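Toxin FitB (Neisseria gonorrhoeae, PDB 2H1C) is the toxin of a type II toxin-antitoxin pair, a PIN-domain protein and presumed magnesium-dependent ribonuclease that joins its antitoxin FitA in a complex that binds promoter DNA. Local coordinates at residues M1-R14 and I107-R121. Sequence-based numbering, arbitrary orientation.
Sequences MILLDTNVISEPLR and IAATAKQHSLTVATR. With SO4 (sulfate ion), chain D.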
loop_
_atom_site.group_PDB
_atom_site.type_symbol
_atom_site.label_atom_id
_atom_site.label_comp_id
_atom_site.label_asym_id
_atom_site.label_seq_id
_atom_site.Cartn_x
_atom_site.Cartn_y
_atom_site.Cartn_z
ATOM N N MET A 1 -19.180 -6.647 9.493
ATOM C CA MET A 1 -17.876 -6.160 10.046
ATOM C C MET A 1 -17.554 -4.927 9.202
ATOM O O MET A 1 -17.933 -4.867 8.029
ATOM C CB MET A 1 -16.770 -7.212 9.862
ATOM C CG MET A 1 -17.001 -8.583 10.506
ATOM S SD MET A 1 -16.563 -8.687 12.257
ATOM C CE MET A 1 -18.186 -8.583 12.957
ATOM N N ILE A 2 -16.859 -3.959 9.795
ATOM C CA ILE A 2 -16.533 -2.702 9.127
ATOM C C ILE A 2 -15.038 -2.397 9.012
ATOM O O ILE A 2 -14.268 -2.697 9.922
ATOM C CB ILE A 2 -17.196 -1.511 9.886
ATOM C CG1 ILE A 2 -18.710 -1.507 9.648
ATOM C CG2 ILE A 2 -16.595 -0.173 9.429
ATOM C CD1 ILE A 2 -19.103 -1.221 8.215
ATOM N N LEU A 3 -14.653 -1.810 7.878
ATOM C CA LEU A 3 -13.283 -1.361 7.632
ATOM C C LEU A 3 -13.436 0.154 7.493
ATOM O O LEU A 3 -14.048 0.634 6.534
ATOM C CB LEU A 3 -12.710 -1.930 6.323
ATOM C CG LEU A 3 -11.218 -1.578 6.100
ATOM C CD1 LEU A 3 -10.364 -2.251 7.185
ATOM C CD2 LEU A 3 -10.768 -2.035 4.710
ATOM N N LEU A 4 -12.921 0.919 8.450
ATOM C CA LEU A 4 -13.063 2.379 8.390
ATOM C C LEU A 4 -12.023 3.017 7.481
ATOM O O LEU A 4 -10.835 2.797 7.677
ATOM C CB LEU A 4 -12.890 2.994 9.776
ATOM C CG LEU A 4 -13.844 2.673 10.920
ATOM C CD1 LEU A 4 -13.376 3.449 12.152
ATOM C CD2 LEU A 4 -15.274 3.050 10.538
ATOM N N ASP A 5 -12.475 3.819 6.517
ATOM C CA ASP A 5 -11.597 4.519 5.564
ATOM C C ASP A 5 -11.084 5.757 6.306
ATOM O O ASP A 5 -11.687 6.200 7.284
ATOM C CB ASP A 5 -12.428 4.917 4.320
ATOM C CG ASP A 5 -11.576 5.305 3.098
ATOM O OD1 ASP A 5 -10.391 4.921 3.010
ATOM O OD2 ASP A 5 -12.122 5.989 2.192
ATOM N N THR A 6 -9.989 6.337 5.832
ATOM C CA THR A 6 -9.405 7.500 6.491
ATOM C C THR A 6 -10.343 8.684 6.726
ATOM O O THR A 6 -10.295 9.316 7.781
ATOM C CB THR A 6 -8.195 8.007 5.692
ATOM O OG1 THR A 6 -7.275 6.928 5.519
ATOM C CG2 THR A 6 -7.509 9.147 6.413
ATOM N N ASN A 7 -11.193 8.989 5.751
ATOM C CA ASN A 7 -12.067 10.147 5.890
ATOM C C ASN A 7 -13.129 10.002 6.973
ATOM O O ASN A 7 -13.666 11.003 7.447
ATOM C CB ASN A 7 -12.716 10.483 4.542
ATOM C CG ASN A 7 -13.575 9.348 4.007
ATOM O OD1 ASN A 7 -14.588 8.981 4.605
ATOM N ND2 ASN A 7 -13.170 8.786 2.877
ATOM N N VAL A 8 -13.419 8.771 7.379
ATOM C CA VAL A 8 -14.418 8.541 8.417
ATOM C C VAL A 8 -13.778 8.626 9.802
ATOM O O VAL A 8 -14.263 9.348 10.667
ATOM C CB VAL A 8 -15.111 7.173 8.206
ATOM C CG1 VAL A 8 -16.012 6.842 9.390
ATOM C CG2 VAL A 8 -15.934 7.223 6.925
ATOM N N ILE A 9 -12.670 7.928 10.018
ATOM C CA ILE A 9 -12.046 7.992 11.324
ATOM C C ILE A 9 -11.515 9.403 11.605
ATOM O O ILE A 9 -11.428 9.810 12.757
ATOM C CB ILE A 9 -10.921 6.911 11.475
ATOM C CG1 ILE A 9 -10.364 6.943 12.905
ATOM C CG2 ILE A 9 -9.835 7.122 10.433
ATOM C CD1 ILE A 9 -9.341 5.874 13.192
ATOM N N SER A 10 -11.208 10.164 10.553
ATOM C CA SER A 10 -10.698 11.533 10.711
ATOM C C SER A 10 -11.788 12.583 10.976
ATOM O O SER A 10 -11.507 13.654 11.507
ATOM C CB SER A 10 -9.927 11.968 9.456
ATOM O OG SER A 10 -8.871 11.074 9.155
ATOM N N GLU A 11 -13.026 12.286 10.609
ATOM C CA GLU A 11 -14.092 13.276 10.786
ATOM C C GLU A 11 -14.291 13.790 12.218
ATOM O O GLU A 11 -14.387 15.003 12.429
ATOM C CB GLU A 11 -15.417 12.752 10.226
ATOM C CG GLU A 11 -16.611 13.727 10.382
ATOM C CD GLU A 11 -16.512 14.955 9.498
ATOM O OE1 GLU A 11 -17.269 15.930 9.740
ATOM O OE2 GLU A 11 -15.691 14.955 8.547
ATOM N N PRO A 12 -14.332 12.894 13.223
ATOM C CA PRO A 12 -14.528 13.384 14.595
ATOM C C PRO A 12 -13.429 14.308 15.114
ATOM O O PRO A 12 -13.625 15.033 16.086
ATOM C CB PRO A 12 -14.631 12.098 15.410
ATOM C CG PRO A 12 -15.212 11.124 14.422
ATOM C CD PRO A 12 -14.392 11.422 13.185
ATOM N N LEU A 13 -12.272 14.275 14.458
ATOM C CA LEU A 13 -11.131 15.087 14.860
ATOM C C LEU A 13 -11.195 16.514 14.320
ATOM O O LEU A 13 -10.387 17.363 14.697
ATOM C CB LEU A 13 -9.831 14.399 14.399
ATOM C CG LEU A 13 -9.604 12.986 14.950
ATOM C CD1 LEU A 13 -8.401 12.316 14.273
ATOM C CD2 LEU A 13 -9.390 13.071 16.442
ATOM N N ARG A 14 -12.161 16.782 13.446
ATOM C CA ARG A 14 -12.314 18.109 12.865
ATOM C C ARG A 14 -12.942 19.078 13.861
ATOM O O ARG A 14 -13.586 18.662 14.821
ATOM C CB ARG A 14 -13.156 18.039 11.591
ATOM C CG ARG A 14 -12.556 17.129 10.525
ATOM C CD ARG A 14 -13.454 17.019 9.304
ATOM N NE ARG A 14 -13.564 18.273 8.572
ATOM C CZ ARG A 14 -14.395 18.469 7.551
ATOM N NH1 ARG A 14 -15.197 17.492 7.142
ATOM N NH2 ARG A 14 -14.420 19.643 6.926
ATOM N N ILE A 107 -7.457 -0.357 -0.026
ATOM C CA ILE A 107 -8.478 -0.466 1.001
ATOM C C ILE A 107 -9.578 -1.401 0.551
ATOM O O ILE A 107 -9.989 -2.273 1.309
ATOM C CB ILE A 107 -9.052 0.915 1.338
ATOM C CG1 ILE A 107 -7.928 1.802 1.886
ATOM C CG2 ILE A 107 -10.144 0.786 2.385
ATOM C CD1 ILE A 107 -8.349 3.205 2.206
ATOM N N ALA A 108 -10.038 -1.248 -0.687
ATOM C CA ALA A 108 -11.096 -2.108 -1.179
ATOM C C ALA A 108 -10.685 -3.580 -1.184
ATOM O O ALA A 108 -11.468 -4.447 -0.792
ATOM C CB ALA A 108 -11.541 -1.662 -2.569
ATOM N N ALA A 109 -9.451 -3.867 -1.596
ATOM C CA ALA A 109 -8.972 -5.254 -1.634
ATOM C C ALA A 109 -8.867 -5.847 -0.221
ATOM O O ALA A 109 -9.145 -7.030 -0.013
ATOM C CB ALA A 109 -7.599 -5.328 -2.343
ATOM N N THR A 110 -8.469 -5.027 0.747
ATOM C CA THR A 110 -8.361 -5.487 2.130
ATOM C C THR A 110 -9.753 -5.867 2.635
ATOM O O THR A 110 -9.942 -6.927 3.226
ATOM C CB THR A 110 -7.753 -4.387 3.045
ATOM O OG1 THR A 110 -6.422 -4.076 2.598
ATOM C CG2 THR A 110 -7.710 -4.863 4.509
ATOM N N ALA A 111 -10.739 -5.016 2.355
ATOM C CA ALA A 111 -12.106 -5.278 2.787
ATOM C C ALA A 111 -12.673 -6.541 2.137
ATOM O O ALA A 111 -13.279 -7.374 2.809
ATOM C CB ALA A 111 -12.992 -4.076 2.460
ATOM N N LYS A 112 -12.468 -6.701 0.835
ATOM C CA LYS A 112 -12.990 -7.881 0.147
ATOM C C LYS A 112 -12.353 -9.154 0.695
ATOM O O LYS A 112 -13.038 -10.158 0.916
ATOM C CB LYS A 112 -12.746 -7.771 -1.366
ATOM C CG LYS A 112 -13.169 -9.008 -2.154
ATOM C CD LYS A 112 -13.230 -8.751 -3.656
ATOM C CE LYS A 112 -14.449 -7.920 -4.031
ATOM N NZ LYS A 112 -14.639 -7.789 -5.513
ATOM N N GLN A 113 -11.043 -9.106 0.925
ATOM C CA GLN A 113 -10.309 -10.256 1.442
ATOM C C GLN A 113 -10.832 -10.708 2.805
ATOM O O GLN A 113 -10.863 -11.909 3.094
ATOM C CB GLN A 113 -8.824 -9.904 1.534
ATOM C CG GLN A 113 -7.884 -11.088 1.486
ATOM C CD GLN A 113 -7.764 -11.781 2.809
ATOM O OE1 GLN A 113 -7.581 -11.131 3.837
ATOM N NE2 GLN A 113 -7.845 -13.108 2.798
ATOM N N HIS A 114 -11.269 -9.748 3.626
ATOM C CA HIS A 114 -11.772 -10.039 4.972
ATOM C C HIS A 114 -13.289 -9.977 5.130
ATOM O O HIS A 114 -13.797 -10.030 6.253
ATOM C CB HIS A 114 -11.134 -9.068 5.969
ATOM C CG HIS A 114 -9.663 -9.254 6.125
ATOM N ND1 HIS A 114 -9.119 -10.271 6.883
ATOM C CD2 HIS A 114 -8.612 -8.579 5.598
ATOM C CE1 HIS A 114 -7.803 -10.214 6.818
ATOM N NE2 HIS A 114 -7.467 -9.194 6.041
ATOM N N SER A 115 -13.996 -9.843 4.012
ATOM C CA SER A 115 -15.457 -9.783 4.007
ATOM C C SER A 115 -15.998 -8.621 4.824
ATOM O O SER A 115 -16.965 -8.771 5.570
ATOM C CB SER A 115 -16.039 -11.092 4.547
ATOM O OG SER A 115 -15.669 -12.173 3.720
ATOM N N LEU A 116 -15.382 -7.454 4.673
ATOM C CA LEU A 116 -15.805 -6.276 5.416
ATOM C C LEU A 116 -16.514 -5.256 4.550
ATOM O O LEU A 116 -16.306 -5.211 3.342
ATOM C CB LEU A 116 -14.584 -5.584 6.013
ATOM C CG LEU A 116 -13.656 -6.546 6.759
ATOM C CD1 LEU A 116 -12.387 -5.792 7.187
ATOM C CD2 LEU A 116 -14.371 -7.089 7.976
ATOM N N THR A 117 -17.332 -4.427 5.193
ATOM C CA THR A 117 -18.016 -3.333 4.511
ATOM C C THR A 117 -17.148 -2.104 4.761
ATOM O O THR A 117 -16.760 -1.841 5.899
ATOM C CB THR A 117 -19.385 -3.032 5.120
ATOM O OG1 THR A 117 -20.248 -4.154 4.941
ATOM C CG2 THR A 117 -20.000 -1.813 4.448
ATOM N N VAL A 118 -16.841 -1.358 3.704
ATOM C CA VAL A 118 -16.028 -0.158 3.836
ATOM C C VAL A 118 -16.887 1.041 4.225
ATOM O O VAL A 118 -17.925 1.289 3.603
ATOM C CB VAL A 118 -15.314 0.193 2.502
ATOM C CG1 VAL A 118 -14.543 1.518 2.659
ATOM C CG2 VAL A 118 -14.346 -0.927 2.110
ATOM N N ALA A 119 -16.484 1.759 5.271
ATOM C CA ALA A 119 -17.205 2.959 5.692
ATOM C C ALA A 119 -16.380 4.108 5.102
ATOM O O ALA A 119 -15.193 4.259 5.433
ATOM C CB ALA A 119 -17.234 3.059 7.220
ATOM N N THR A 120 -17.001 4.917 4.244
ATOM C CA THR A 120 -16.287 6.020 3.590
ATOM C C THR A 120 -17.235 7.074 3.038
ATOM O O THR A 120 -18.383 6.777 2.739
ATOM C CB THR A 120 -15.462 5.507 2.407
ATOM O OG1 THR A 120 -14.806 6.608 1.764
ATOM C CG2 THR A 120 -16.365 4.807 1.402
ATOM N N ARG A 121 -16.739 8.301 2.906
ATOM C CA ARG A 121 -17.552 9.387 2.365
ATOM C C ARG A 121 -17.599 9.292 0.837
ATOM O O ARG A 121 -18.592 9.668 0.208
ATOM C CB ARG A 121 -16.960 10.733 2.768
ATOM C CG ARG A 121 -17.876 11.915 2.450
ATOM C CD ARG A 121 -17.293 13.222 2.954
ATOM N NE ARG A 121 -18.302 14.281 2.972
ATOM C CZ ARG A 121 -18.080 15.512 3.422
ATOM N NH1 ARG A 121 -16.883 15.842 3.891
ATOM N NH2 ARG A 121 -19.054 16.411 3.412
HETATM S S SO4 D . -17.458 19.528 4.643
HETATM O O1 SO4 D . -16.236 20.207 4.537
HETATM O O2 SO4 D . -18.028 19.159 3.330
HETATM O O3 SO4 D . -18.490 20.283 5.239
HETATM O O4 SO4 D . -17.258 18.253 5.221
#
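Leu-3 lies against helix 102-114: its CD2 sits 3.7 Å from Ile-107 CG2 and 3.8 Å from Ala-111 CB, while its CB meets Leu-116 CD1, the two leucine side chains crossing at about a right angle. With chi1 at -175°, CG lies opposite the backbone N, and with CB on the helix side of the sheet this extends the branch to the helix. On the other sheet face, Ile-2 CD1 packs on Thr-117 CB, and Ala-119 CB touches Ile-2 CG2 and Leu-4 CD2. Four backbone bonds, including a nearly straight one from Thr-117 N to Met-1 O (175°), establish strands 2-4 and 117-119 as parallel neighbours. Beyond them, Asp-5 and Thr-120 point the same way side by side; Thr-120 OG1 donates to the anti lone pair of Asp-5 OD2 (2.8 Å), helping to hold the carboxylate's orientation, and itself accepts from Asp-122 N. Asn-7 OD1 takes Arg-121 N at 2.8 Å, the donor tilted 35° from the amide plane. Farther out, Arg-14 NH1 (2.9 Å) and Arg-121 NH1 (2.8 Å) share O4 of a sulfate, probably from the crystallisation liquor, at both guanidinium edges. Central parallel strands backed by a helix, with Asp-5 at a strand's C-terminal end near Asp-104, both predicted magnesium ligands, are characteristic of the acidic PIN-domain nuclease site.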